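Local structure of protection of telomeres protein 1 (Schizosaccharomyces pombe, 5USB) at residues I68-H73 against E103-G108; K90-K95 against Y114-E119. The protein binds single-stranded telomeric DNA, here through one OB-fold domain, and as a whole protects the 3' overhang and regulates telomerase and telomere length. The protein carries 1 engineered substitution. One frame throughout, in Å; residues are numbered along the deposited sequence. Where two conformers were deposited one is given.

Contact 1: I68-H73 against E103-G108; sequences ILWDEH and ECILHG. With nucleotides of chain B.
O6 of guanine G1 of chain B is held by two donors: Gly108 N at 2.9 Å and His107 ND1 at 3.2 Å, the same ND1 N-H also leaning weakly on N7. Asp71 reads the neighbouring edge, OD1 taking N1-H at 2.7 Å and OD2 taking N2-H at 2.9 Å, a carboxylate matching guanine's two donors. Gly108 suits this corner because a CB there would collide with Asp71 OD1. The G1 base lies over one face of the Trp70 ring, while Ile68 CG2 rests over the opposite face, near its rim, and Ile105 CG2 abuts the ring edge, 3.4 Å from CZ3. Trp70 and His107 rings are almost parallel (1°) but slid apart. His73 NE2 donates to His107 O over 2.7 Å, from well above the carbonyl plane, and Leu106 CB makes a CH-pi contact with the His73 face. Glu103 accepts N1-H of DG2 of chain B at OE1, 3.2 Å away. Strands 65-69 and 102-106 run parallel, joined by Ile68 N to Cys104 O and Leu106 N to Ile68 O, and Trp70 N to Leu106 O carries the pairing on. Helix 72-77 starts just after strand 65-69, and strand 92-96 flanks 102-106.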
ATOM      1  N   ILE A  68       1.178  -2.930   6.840  1.00 13.29           N
ATOM      2  CA  ILE A  68       1.974  -3.761   7.735  1.00 13.94           C
ATOM      3  C   ILE A  68       1.618  -5.224   7.525  1.00 13.34           C
ATOM      4  O   ILE A  68       0.446  -5.601   7.606  1.00 14.36           O
ATOM      5  CB  ILE A  68       1.773  -3.380   9.211  1.00 16.49           C
ATOM      6  CG1 ILE A  68       1.955  -1.878   9.393  1.00 20.55           C
ATOM      7  CG2 ILE A  68       2.732  -4.210  10.102  1.00 18.45           C
ATOM      8  CD1 ILE A  68       3.294  -1.429   9.111  1.00 22.61           C
ATOM      9  N   LEU A  69       2.649  -6.045   7.260  1.00 14.47           N
ATOM     10  CA  LEU A  69       2.484  -7.454   6.944  1.00 14.12           C
ATOM     11  C   LEU A  69       3.135  -8.286   8.039  1.00 12.89           C
ATOM     12  O   LEU A  69       4.309  -8.079   8.354  1.00 13.04           O
ATOM     13  CB  LEU A  69       3.129  -7.778   5.597  1.00 12.60           C
ATOM     14  CG  LEU A  69       2.345  -7.443   4.314  1.00 14.75           C
ATOM     15  CD1 LEU A  69       2.065  -5.975   4.129  1.00 19.03           C
ATOM     16  CD2 LEU A  69       3.069  -7.973   3.058  1.00 14.99           C
ATOM     17  N   TRP A  70       2.372  -9.204   8.632  0.56 15.35           N
ATOM     18  CA  TRP A  70       2.891 -10.083   9.669  0.56 16.05           C
ATOM     19  C   TRP A  70       2.905 -11.531   9.207  0.56 13.88           C
ATOM     20  O   TRP A  70       2.202 -11.923   8.275  0.56 15.15           O
ATOM     21  CB  TRP A  70       2.041 -10.005  10.934  0.56 19.49           C
ATOM     22  CG  TRP A  70       2.340  -8.858  11.843  0.56 22.08           C
ATOM     23  CD1 TRP A  70       3.387  -8.751  12.720  0.56 20.75           C
ATOM     24  CD2 TRP A  70       1.556  -7.683  12.008  0.56 21.34           C
ATOM     25  NE1 TRP A  70       3.310  -7.580  13.406  0.56 21.09           N
ATOM     26  CE2 TRP A  70       2.189  -6.899  12.988  0.56 22.38           C
ATOM     27  CE3 TRP A  70       0.376  -7.211  11.416  0.56 20.85           C
ATOM     28  CZ2 TRP A  70       1.696  -5.671  13.386  0.56 24.17           C
ATOM     29  CZ3 TRP A  70      -0.106  -5.993  11.815  0.56 24.76           C
ATOM     30  CH2 TRP A  70       0.550  -5.235  12.798  0.56 26.03           C
ATOM     31  N   ASP A  71       3.701 -12.327   9.911  1.00 16.04           N
ATOM     32  CA  ASP A  71       3.633 -13.805   9.812  1.00 15.47           C
ATOM     33  C   ASP A  71       3.795 -14.237   8.360  1.00 13.54           C
ATOM     34  O   ASP A  71       4.745 -13.791   7.700  1.00 15.25           O
ATOM     35  CB  ASP A  71       2.338 -14.278  10.454  1.00 16.71           C
ATOM     36  CG  ASP A  71       2.189 -13.812  11.868  1.00 19.81           C
ATOM     37  OD1 ASP A  71       1.072 -13.409  12.211  1.00 22.86           O
ATOM     38  OD2 ASP A  71       3.191 -13.790  12.599  1.00 25.31           O
ATOM     39  N   GLU A  72       2.910 -15.083   7.810  1.00 17.68           N
ATOM     40  CA  GLU A  72       3.130 -15.601   6.461  1.00 15.30           C
ATOM     41  C   GLU A  72       3.209 -14.487   5.429  1.00 13.99           C
ATOM     42  O   GLU A  72       3.895 -14.617   4.416  1.00 13.56           O
ATOM     43  CB  GLU A  72       2.028 -16.608   6.072  1.00 16.13           C
ATOM     44  CG  GLU A  72       0.614 -16.097   5.905  1.00 17.69           C
ATOM     45  CD  GLU A  72      -0.187 -16.017   7.197  1.00 24.06           C
ATOM     46  OE1 GLU A  72       0.393 -16.043   8.301  1.00 22.35           O
ATOM     47  OE2 GLU A  72      -1.429 -15.935   7.086  1.00 24.66           O
ATOM     48  N   HIS A  73       2.514 -13.377   5.655  1.00 13.74           N
ATOM     49  CA  HIS A  73       2.561 -12.297   4.671  1.00 15.75           C
ATOM     50  C   HIS A  73       3.937 -11.653   4.643  1.00 11.60           C
ATOM     51  O   HIS A  73       4.441 -11.267   3.579  1.00 14.23           O
ATOM     52  CB  HIS A  73       1.491 -11.252   4.997  1.00 15.42           C
ATOM     53  CG  HIS A  73       0.165 -11.830   5.354  1.00 13.30           C
ATOM     54  ND1 HIS A  73      -0.709 -12.355   4.429  1.00 19.50           N
ATOM     55  CD2 HIS A  73      -0.423 -11.992   6.562  1.00 16.73           C
ATOM     56  CE1 HIS A  73      -1.795 -12.788   5.053  1.00 20.32           C
ATOM     57  NE2 HIS A  73      -1.643 -12.589   6.348  1.00 16.54           N
ATOM     58  N   GLU A 103      -4.197   3.090   7.774  1.00 15.55           N
ATOM     59  CA  GLU A 103      -3.168   2.139   7.428  1.00 16.91           C
ATOM     60  C   GLU A 103      -3.845   0.829   7.047  1.00 15.56           C
ATOM     61  O   GLU A 103      -5.024   0.608   7.317  1.00 16.11           O
ATOM     62  CB  GLU A 103      -2.156   1.949   8.575  1.00 22.31           C
ATOM     63  CG  GLU A 103      -2.776   1.559   9.893  1.00 23.10           C
ATOM     64  CD  GLU A 103      -1.758   1.343  11.008  1.00 34.05           C
ATOM     65  OE1 GLU A 103      -0.542   1.420  10.748  1.00 30.77           O
ATOM     66  OE2 GLU A 103      -2.202   1.082  12.148  1.00 40.90           O
ATOM     67  N   CYS A 104      -3.087  -0.011   6.362  1.00 15.35           N
ATOM     68  CA  CYS A 104      -3.533  -1.323   5.931  0.59 17.73           C
ATOM     69  C   CYS A 104      -2.765  -2.391   6.697  1.00 16.59           C
ATOM     70  O   CYS A 104      -1.555  -2.273   6.901  1.00 15.62           O
ATOM     71  CB  CYS A 104      -3.333  -1.440   4.422  0.59 20.15           C
ATOM     72  SG  CYS A 104      -3.633  -3.015   3.680  0.59 22.62           S
ATOM     73  N   ILE A 105      -3.477  -3.447   7.095  1.00 18.74           N
ATOM     74  CA  ILE A 105      -2.934  -4.476   7.961  1.00 21.58           C
ATOM     75  C   ILE A 105      -3.190  -5.829   7.332  1.00 22.69           C
ATOM     76  O   ILE A 105      -4.302  -6.105   6.867  1.00 22.86           O
ATOM     77  CB  ILE A 105      -3.568  -4.412   9.356  1.00 26.45           C
ATOM     78  CG1 ILE A 105      -3.279  -3.068  10.019  1.00 28.67           C
ATOM     79  CG2 ILE A 105      -3.060  -5.556  10.176  1.00 35.64           C
ATOM     80  CD1 ILE A 105      -1.836  -2.742  10.203  1.00 25.97           C
ATOM     81  N   LEU A 106      -2.155  -6.678   7.317  1.00 18.16           N
ATOM     82  CA  LEU A 106      -2.308  -8.088   6.952  1.00 18.34           C
ATOM     83  C   LEU A 106      -1.829  -8.932   8.139  1.00 18.18           C
ATOM     84  O   LEU A 106      -0.636  -9.162   8.344  1.00 16.87           O
ATOM     85  CB  LEU A 106      -1.571  -8.422   5.661  1.00 15.86           C
ATOM     86  CG  LEU A 106      -2.164  -7.926   4.356  1.00 17.94           C
ATOM     87  CD1 LEU A 106      -1.918  -6.450   4.175  1.00 18.89           C
ATOM     88  CD2 LEU A 106      -1.621  -8.676   3.195  1.00 20.37           C
ATOM     89  N   HIS A 107      -2.788  -9.356   8.950  1.00 22.30           N
ATOM     90  CA  HIS A 107      -2.516 -10.180  10.112  1.00 21.91           C
ATOM     91  C   HIS A 107      -2.320 -11.633   9.685  1.00 14.84           C
ATOM     92  O   HIS A 107      -2.910 -12.098   8.728  1.00 19.96           O
ATOM     93  CB  HIS A 107      -3.684 -10.105  11.111  1.00 23.43           C
ATOM     94  CG  HIS A 107      -3.800  -8.794  11.837  1.00 24.12           C
ATOM     95  ND1 HIS A 107      -2.914  -8.404  12.817  1.00 29.50           N
ATOM     96  CD2 HIS A 107      -4.740  -7.819  11.769  1.00 31.96           C
ATOM     97  CE1 HIS A 107      -3.283  -7.227  13.297  1.00 33.30           C
ATOM     98  NE2 HIS A 107      -4.390  -6.854  12.679  1.00 32.56           N
ATOM     99  N   GLY A 108      -1.472 -12.342  10.415  1.00 18.04           N
ATOM    100  CA  GLY A 108      -1.331 -13.762  10.194  1.00 19.97           C
ATOM    101  C   GLY A 108      -2.697 -14.409  10.255  1.00 21.42           C
ATOM    102  O   GLY A 108      -3.473 -14.092  11.165  1.00 22.29           O
TER
ATOM    103  O5'   G B   1      -2.286  -6.239  19.724  1.00 51.79           O
ATOM    104  C5'   G B   1      -1.387  -6.323  18.617  1.00 52.74           C
ATOM    105  C4'   G B   1      -0.023  -6.688  19.129  1.00 55.11           C
ATOM    106  O4'   G B   1       0.371  -7.979  18.620  1.00 58.54           O
ATOM    107  C3'   G B   1       1.103  -5.770  18.719  1.00 54.50           C
ATOM    108  O3'   G B   1       2.054  -5.958  19.721  1.00 63.09           O
ATOM    109  C2'   G B   1       1.558  -6.346  17.373  1.00 51.12           C
ATOM    110  O2'   G B   1       2.896  -6.290  16.922  1.00 45.93           O
ATOM    111  C1'   G B   1       1.232  -7.819  17.511  1.00 46.73           C
ATOM    112  N9    G B   1       0.532  -8.313  16.343  1.00 33.60           N
ATOM    113  C8    G B   1      -0.652  -7.851  15.829  1.00 34.42           C
ATOM    114  N7    G B   1      -1.074  -8.547  14.812  1.00 32.84           N
ATOM    115  C5    G B   1      -0.123  -9.545  14.666  1.00 33.16           C
ATOM    116  C6    G B   1      -0.042 -10.597  13.727  1.00 22.95           C
ATOM    117  O6    G B   1      -0.826 -10.873  12.828  1.00 28.19           O
ATOM    118  N1    G B   1       1.098 -11.369  13.917  1.00 26.99           N
ATOM    119  C2    G B   1       2.045 -11.147  14.884  1.00 28.07           C
ATOM    120  N2    G B   1       3.082 -11.988  14.902  1.00 32.37           N
ATOM    121  N3    G B   1       1.979 -10.168  15.770  1.00 33.84           N
ATOM    122  C4    G B   1       0.877  -9.408  15.602  1.00 30.44           C
ATOM    123  P    DG B   2       2.445  -4.773  20.646  1.00 73.77           P
ATOM    124  OP1  DG B   2       3.352  -5.312  21.677  1.00 69.03           O
ATOM    125  OP2  DG B   2       1.231  -4.040  21.024  1.00 58.58           O
ATOM    126  O5'  DG B   2       3.314  -3.843  19.695  1.00 57.60           O
ATOM    127  C5'  DG B   2       4.558  -4.302  19.177  1.00 43.41           C
ATOM    128  C4'  DG B   2       4.988  -3.386  18.058  1.00 49.59           C
ATOM    129  O4'  DG B   2       4.356  -3.733  16.812  1.00 46.69           O
ATOM    130  C3'  DG B   2       4.609  -1.930  18.267  1.00 43.91           C
ATOM    131  O3'  DG B   2       5.600  -1.390  19.119  1.00 40.58           O
ATOM    132  C2'  DG B   2       4.677  -1.393  16.848  1.00 39.84           C
ATOM    133  C1'  DG B   2       4.177  -2.559  16.018  1.00 37.11           C
ATOM    134  N9   DG B   2       2.770  -2.488  15.656  1.00 31.23           N
ATOM    135  C8   DG B   2       1.762  -3.192  16.251  1.00 32.82           C
ATOM    136  N7   DG B   2       0.591  -2.953  15.735  1.00 35.92           N
ATOM    137  C5   DG B   2       0.837  -2.002  14.762  1.00 27.38           C
ATOM    138  C6   DG B   2      -0.055  -1.349  13.880  1.00 28.50           C
ATOM    139  O6   DG B   2      -1.269  -1.508  13.765  1.00 32.25           O
ATOM    140  N1   DG B   2       0.607  -0.440  13.062  1.00 34.20           N
ATOM    141  C2   DG B   2       1.961  -0.216  13.075  1.00 33.43           C
ATOM    142  N2   DG B   2       2.417   0.677  12.199  1.00 36.26           N
ATOM    143  N3   DG B   2       2.804  -0.818  13.898  1.00 36.82           N
ATOM    144  C4   DG B   2       2.178  -1.696  14.705  1.00 29.74           C
TER

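Contact 2: K90-K95 against Y114-E119. With nucleotides of chain B.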
ATOM      1  N   LYS A  90      -5.782  -7.831  -2.125  1.00 12.45           N
ATOM      2  CA  LYS A  90      -7.157  -8.306  -2.185  1.00 13.32           C
ATOM      3  C   LYS A  90      -7.652  -8.589  -0.781  1.00 14.71           C
ATOM      4  O   LYS A  90      -6.969  -9.249   0.005  1.00 14.72           O
ATOM      5  CB  LYS A  90      -7.261  -9.554  -3.064  1.00 14.75           C
ATOM      6  CG  LYS A  90      -7.107  -9.260  -4.518  1.00 17.33           C
ATOM      7  CD  LYS A  90      -7.148 -10.505  -5.374  1.00 20.80           C
ATOM      8  CE  LYS A  90      -6.812 -10.196  -6.798  1.00 23.90           C
ATOM      9  NZ  LYS A  90      -6.460 -11.433  -7.569  1.00 28.92           N
ATOM     10  N   ASN A  91      -8.792  -7.985  -0.442  1.00 13.65           N
ATOM     11  CA  ASN A  91      -9.511  -8.257   0.792  1.00 15.72           C
ATOM     12  C   ASN A  91      -8.685  -7.932   2.027  1.00 17.92           C
ATOM     13  O   ASN A  91      -8.803  -8.577   3.066  1.00 20.60           O
ATOM     14  CB  ASN A  91     -10.001  -9.708   0.815  1.00 20.30           C
ATOM     15  CG  ASN A  91     -10.865 -10.010  -0.374  1.00 21.11           C
ATOM     16  OD1 ASN A  91     -11.775  -9.251  -0.677  1.00 21.45           O
ATOM     17  ND2 ASN A  91     -10.535 -11.065  -1.116  1.00 26.25           N
ATOM     18  N   VAL A  92      -7.897  -6.886   1.940  1.00 16.75           N
ATOM     19  CA  VAL A  92      -7.108  -6.435   3.066  1.00 14.68           C
ATOM     20  C   VAL A  92      -7.930  -5.479   3.906  1.00 18.37           C
ATOM     21  O   VAL A  92      -8.921  -4.897   3.465  1.00 20.97           O
ATOM     22  CB  VAL A  92      -5.789  -5.802   2.589  1.00 16.76           C
ATOM     23  CG1 VAL A  92      -4.942  -6.841   1.888  1.00 18.00           C
ATOM     24  CG2 VAL A  92      -6.049  -4.618   1.677  1.00 18.97           C
ATOM     25  N   ARG A  93      -7.553  -5.420   5.163  1.00 18.68           N
ATOM     26  CA  ARG A  93      -8.247  -4.693   6.194  1.00 20.96           C
ATOM     27  C   ARG A  93      -7.598  -3.340   6.421  1.00 16.23           C
ATOM     28  O   ARG A  93      -6.371  -3.205   6.338  1.00 18.23           O
ATOM     29  CB  ARG A  93      -8.179  -5.534   7.461  1.00 24.62           C
ATOM     30  CG  ARG A  93      -8.970  -5.060   8.560  1.00 41.57           C
ATOM     31  CD  ARG A  93     -10.424  -5.304   8.333  1.00 43.26           C
ATOM     32  NE  ARG A  93     -11.079  -4.488   9.314  1.00 44.88           N
ATOM     33  CZ  ARG A  93     -12.372  -4.235   9.394  1.00 37.54           C
ATOM     34  NH1 ARG A  93     -13.260  -4.740   8.523  1.00 30.90           N
ATOM     35  NH2 ARG A  93     -12.739  -3.432  10.376  1.00 23.17           N
ATOM     36  N   THR A  94      -8.408  -2.318   6.656  1.00 16.51           N
ATOM     37  CA  THR A  94      -7.869  -1.018   7.008  1.00 15.70           C
ATOM     38  C   THR A  94      -8.197  -0.674   8.457  1.00 16.52           C
ATOM     39  O   THR A  94      -9.146  -1.189   9.056  1.00 18.94           O
ATOM     40  CB  THR A  94      -8.436   0.067   6.110  1.00 18.82           C
ATOM     41  OG1 THR A  94      -9.834   0.176   6.379  1.00 18.53           O
ATOM     42  CG2 THR A  94      -8.244  -0.275   4.671  1.00 18.19           C
ATOM     43  N   LYS A  95      -7.378   0.196   9.027  1.00 15.38           N
ATOM     44  CA  LYS A  95      -7.594   0.677  10.379  1.00 15.78           C
ATOM     45  C   LYS A  95      -7.045   2.085  10.462  1.00 21.25           C
ATOM     46  O   LYS A  95      -6.506   2.636   9.493  1.00 18.94           O
ATOM     47  CB  LYS A  95      -6.942  -0.231  11.423  1.00 21.99           C
ATOM     48  CG  LYS A  95      -5.440  -0.352  11.303  1.00 23.45           C
ATOM     49  CD  LYS A  95      -4.846  -1.196  12.408  1.00 33.42           C
ATOM     50  CE  LYS A  95      -4.754  -0.430  13.700  1.00 35.42           C
ATOM     51  NZ  LYS A  95      -3.595  -0.897  14.484  1.00 36.87           N
ATOM     52  N   TYR A 114     -10.043 -14.951   6.605  1.00 31.80           N
ATOM     53  CA  TYR A 114     -10.321 -13.738   5.869  1.00 40.24           C
ATOM     54  C   TYR A 114     -10.039 -13.595   4.373  1.00 27.15           C
ATOM     55  O   TYR A 114     -10.389 -12.620   3.868  1.00 31.70           O
ATOM     56  CB  TYR A 114      -9.626 -12.622   6.641  1.00 36.37           C
ATOM     57  CG  TYR A 114      -9.970 -12.627   8.120  1.00 39.31           C
ATOM     58  CD1 TYR A 114     -11.240 -12.335   8.545  1.00 41.05           C
ATOM     59  CD2 TYR A 114      -9.016 -12.904   9.071  1.00 39.67           C
ATOM     60  CE1 TYR A 114     -11.546 -12.333   9.881  1.00 49.65           C
ATOM     61  CE2 TYR A 114      -9.312 -12.919  10.392  1.00 44.84           C
ATOM     62  CZ  TYR A 114     -10.593 -12.631  10.807  1.00 57.66           C
ATOM     63  OH  TYR A 114     -10.906 -12.630  12.153  1.00 47.32           O
ATOM     64  N   ASN A 115      -9.347 -14.530   3.728  1.00 30.20           N
ATOM     65  CA  ASN A 115      -9.025 -14.562   2.287  1.00 32.19           C
ATOM     66  C   ASN A 115      -8.176 -13.407   1.678  1.00 21.78           C
ATOM     67  O   ASN A 115      -8.359 -13.019   0.582  1.00 22.67           O
ATOM     68  CB  ASN A 115     -10.257 -14.749   1.459  1.00 23.10           C
ATOM     69  CG  ASN A 115      -9.940 -15.083   0.028  1.00 36.06           C
ATOM     70  OD1 ASN A 115      -8.928 -15.633  -0.254  1.00 39.88           O
ATOM     71  ND2 ASN A 115     -10.767 -14.652  -0.870  1.00 40.12           N
ATOM     72  N   MET A 116      -7.230 -12.917   2.425  1.00 31.15           N
ATOM     73  CA  MET A 116      -6.423 -11.859   1.906  1.00 21.32           C
ATOM     74  C   MET A 116      -5.286 -12.351   1.050  1.00 19.97           C
ATOM     75  O   MET A 116      -4.841 -13.447   1.182  1.00 18.81           O
ATOM     76  CB  MET A 116      -5.815 -11.079   3.001  1.00 26.34           C
ATOM     77  CG  MET A 116      -6.736 -10.842   4.109  1.00 35.87           C
ATOM     78  SD  MET A 116      -5.784  -9.810   5.124  1.00 28.86           S
ATOM     79  CE  MET A 116      -4.620 -10.973   5.776  1.00 30.38           C
ATOM     80  N   SER A 117      -4.832 -11.477   0.165  1.00 16.84           N
ATOM     81  CA  SER A 117      -3.681 -11.788  -0.603  1.00 17.45           C
ATOM     82  C   SER A 117      -2.989 -10.533  -1.100  1.00 15.48           C
ATOM     83  O   SER A 117      -3.553  -9.508  -1.147  1.00 15.91           O
ATOM     84  CB  SER A 117      -3.996 -12.647  -1.806  1.00 18.46           C
ATOM     85  OG  SER A 117      -4.859 -12.035  -2.671  1.00 17.30           O
ATOM     86  N   ILE A 118      -1.728 -10.675  -1.411  1.00 15.81           N
ATOM     87  CA  ILE A 118      -0.972  -9.648  -2.047  1.00 14.72           C
ATOM     88  C   ILE A 118      -0.079 -10.363  -3.034  1.00 16.87           C
ATOM     89  O   ILE A 118       0.525 -11.329  -2.701  1.00 17.64           O
ATOM     90  CB  ILE A 118      -0.125  -8.801  -1.109  1.00 15.07           C
ATOM     91  CG1 ILE A 118       0.846  -7.967  -1.929  1.00 16.76           C
ATOM     92  CG2 ILE A 118       0.617  -9.651  -0.137  1.00 21.07           C
ATOM     93  CD1 ILE A 118       1.515  -6.895  -1.114  1.00 24.11           C
ATOM     94  N   GLU A 119      -0.083  -9.897  -4.256  1.00 15.64           N
ATOM     95  CA  GLU A 119       0.742 -10.470  -5.259  1.00 15.87           C
ATOM     96  C   GLU A 119       1.327  -9.371  -6.159  1.00 16.95           C
ATOM     97  O   GLU A 119       0.803  -8.311  -6.274  1.00 16.82           O
ATOM     98  CB  GLU A 119      -0.003 -11.496  -6.110  1.00 21.10           C
ATOM     99  CG  GLU A 119      -0.489 -12.749  -5.374  1.00 24.92           C
ATOM    100  CD  GLU A 119       0.611 -13.771  -5.015  1.00 24.80           C
ATOM    101  OE1 GLU A 119       1.755 -13.458  -5.185  1.00 22.76           O
ATOM    102  OE2 GLU A 119       0.300 -14.897  -4.561  1.00 28.62           O
TER
ATOM    103  P    DG B   2       2.445  -4.773  20.646  1.00 73.77           P
ATOM    104  OP1  DG B   2       3.352  -5.312  21.677  1.00 69.03           O
ATOM    105  OP2  DG B   2       1.231  -4.040  21.024  1.00 58.58           O
ATOM    106  O5'  DG B   2       3.314  -3.843  19.695  1.00 57.60           O
ATOM    107  C5'  DG B   2       4.558  -4.302  19.177  1.00 43.41           C
ATOM    108  C4'  DG B   2       4.988  -3.386  18.058  1.00 49.59           C
ATOM    109  O4'  DG B   2       4.356  -3.733  16.812  1.00 46.69           O
ATOM    110  C3'  DG B   2       4.609  -1.930  18.267  1.00 43.91           C
ATOM    111  O3'  DG B   2       5.600  -1.390  19.119  1.00 40.58           O
ATOM    112  C2'  DG B   2       4.677  -1.393  16.848  1.00 39.84           C
ATOM    113  C1'  DG B   2       4.177  -2.559  16.018  1.00 37.11           C
ATOM    114  N9   DG B   2       2.770  -2.488  15.656  1.00 31.23           N
ATOM    115  C8   DG B   2       1.762  -3.192  16.251  1.00 32.82           C
ATOM    116  N7   DG B   2       0.591  -2.953  15.735  1.00 35.92           N
ATOM    117  C5   DG B   2       0.837  -2.002  14.762  1.00 27.38           C
ATOM    118  C6   DG B   2      -0.055  -1.349  13.880  1.00 28.50           C
ATOM    119  O6   DG B   2      -1.269  -1.508  13.765  1.00 32.25           O
ATOM    120  N1   DG B   2       0.607  -0.440  13.062  1.00 34.20           N
ATOM    121  C2   DG B   2       1.961  -0.216  13.075  1.00 33.43           C
ATOM    122  N2   DG B   2       2.417   0.677  12.199  1.00 36.26           N
ATOM    123  N3   DG B   2       2.804  -0.818  13.898  1.00 36.82           N
ATOM    124  C4   DG B   2       2.178  -1.696  14.705  1.00 29.74           C
TER
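Lys90 and Ser117 form an antiparallel hydrogen-bonded pair, Lys90 N to Ser117 O at 3.0 Å and Ser117 N to Lys90 O at 3.1 Å, just before the chain turns a corner at Asn91. That corner is a G1 beta bulge of the OB-fold, Asn91 and Val92 both facing Cys15 on strand 14-26. Asparagine suits it, tolerating well the left-handed backbone found here (phi 61°). Its ND2 reaches Asn115 O in a weak hydrogen bond of 3.4 Å, the two side-chain amides crossing obliquely, while OD1 is taken by Arg14. Small Ser117 keeps OG beside the Lys90 side chain, against CB at 3.5 Å, and the extended lysine leads away. Past the corner, on strand 92-96, Lys95 bends at chi3 and chi4 to bring NZ within 2.5 Å of O6 of DG2 of chain B, a short bond between an ammonium and a carbonyl oxygen. An alanine here would probably weaken recognition of that guanine, since the amino group donating to O6 is gone. Glu103 adds a weak, long ion pair to NZ. Flexible Met116, CG anti to its carbonyl carbon, runs alongside the corner, its CG 3.2 Å from Asn91 O.

From the N terminus the chain passes 68-73, then 90-95, then 103-108, which closes contact 1 by returning beside strand 65-69, and lastly 114-119, which closes contact 2 against the end of strand 86-90. The segments alternate, so the two loops cross. Strands 92-96 and 102-106, consecutive in the chain and antiparallel neighbours, link them: Ile105 N probably hydrogen-bonds to Arg93 O, at 3.0 Å, and Ile105 CG1 packs on Lys95 CD. A second meeting point is the packing of His73 CE1 on Met116 CE, 3.4 Å apart, setting helix 72-77 against the segment leading into strand 117-121. Together they tie this helix to neighbouring strands of one curled OB-fold sheet.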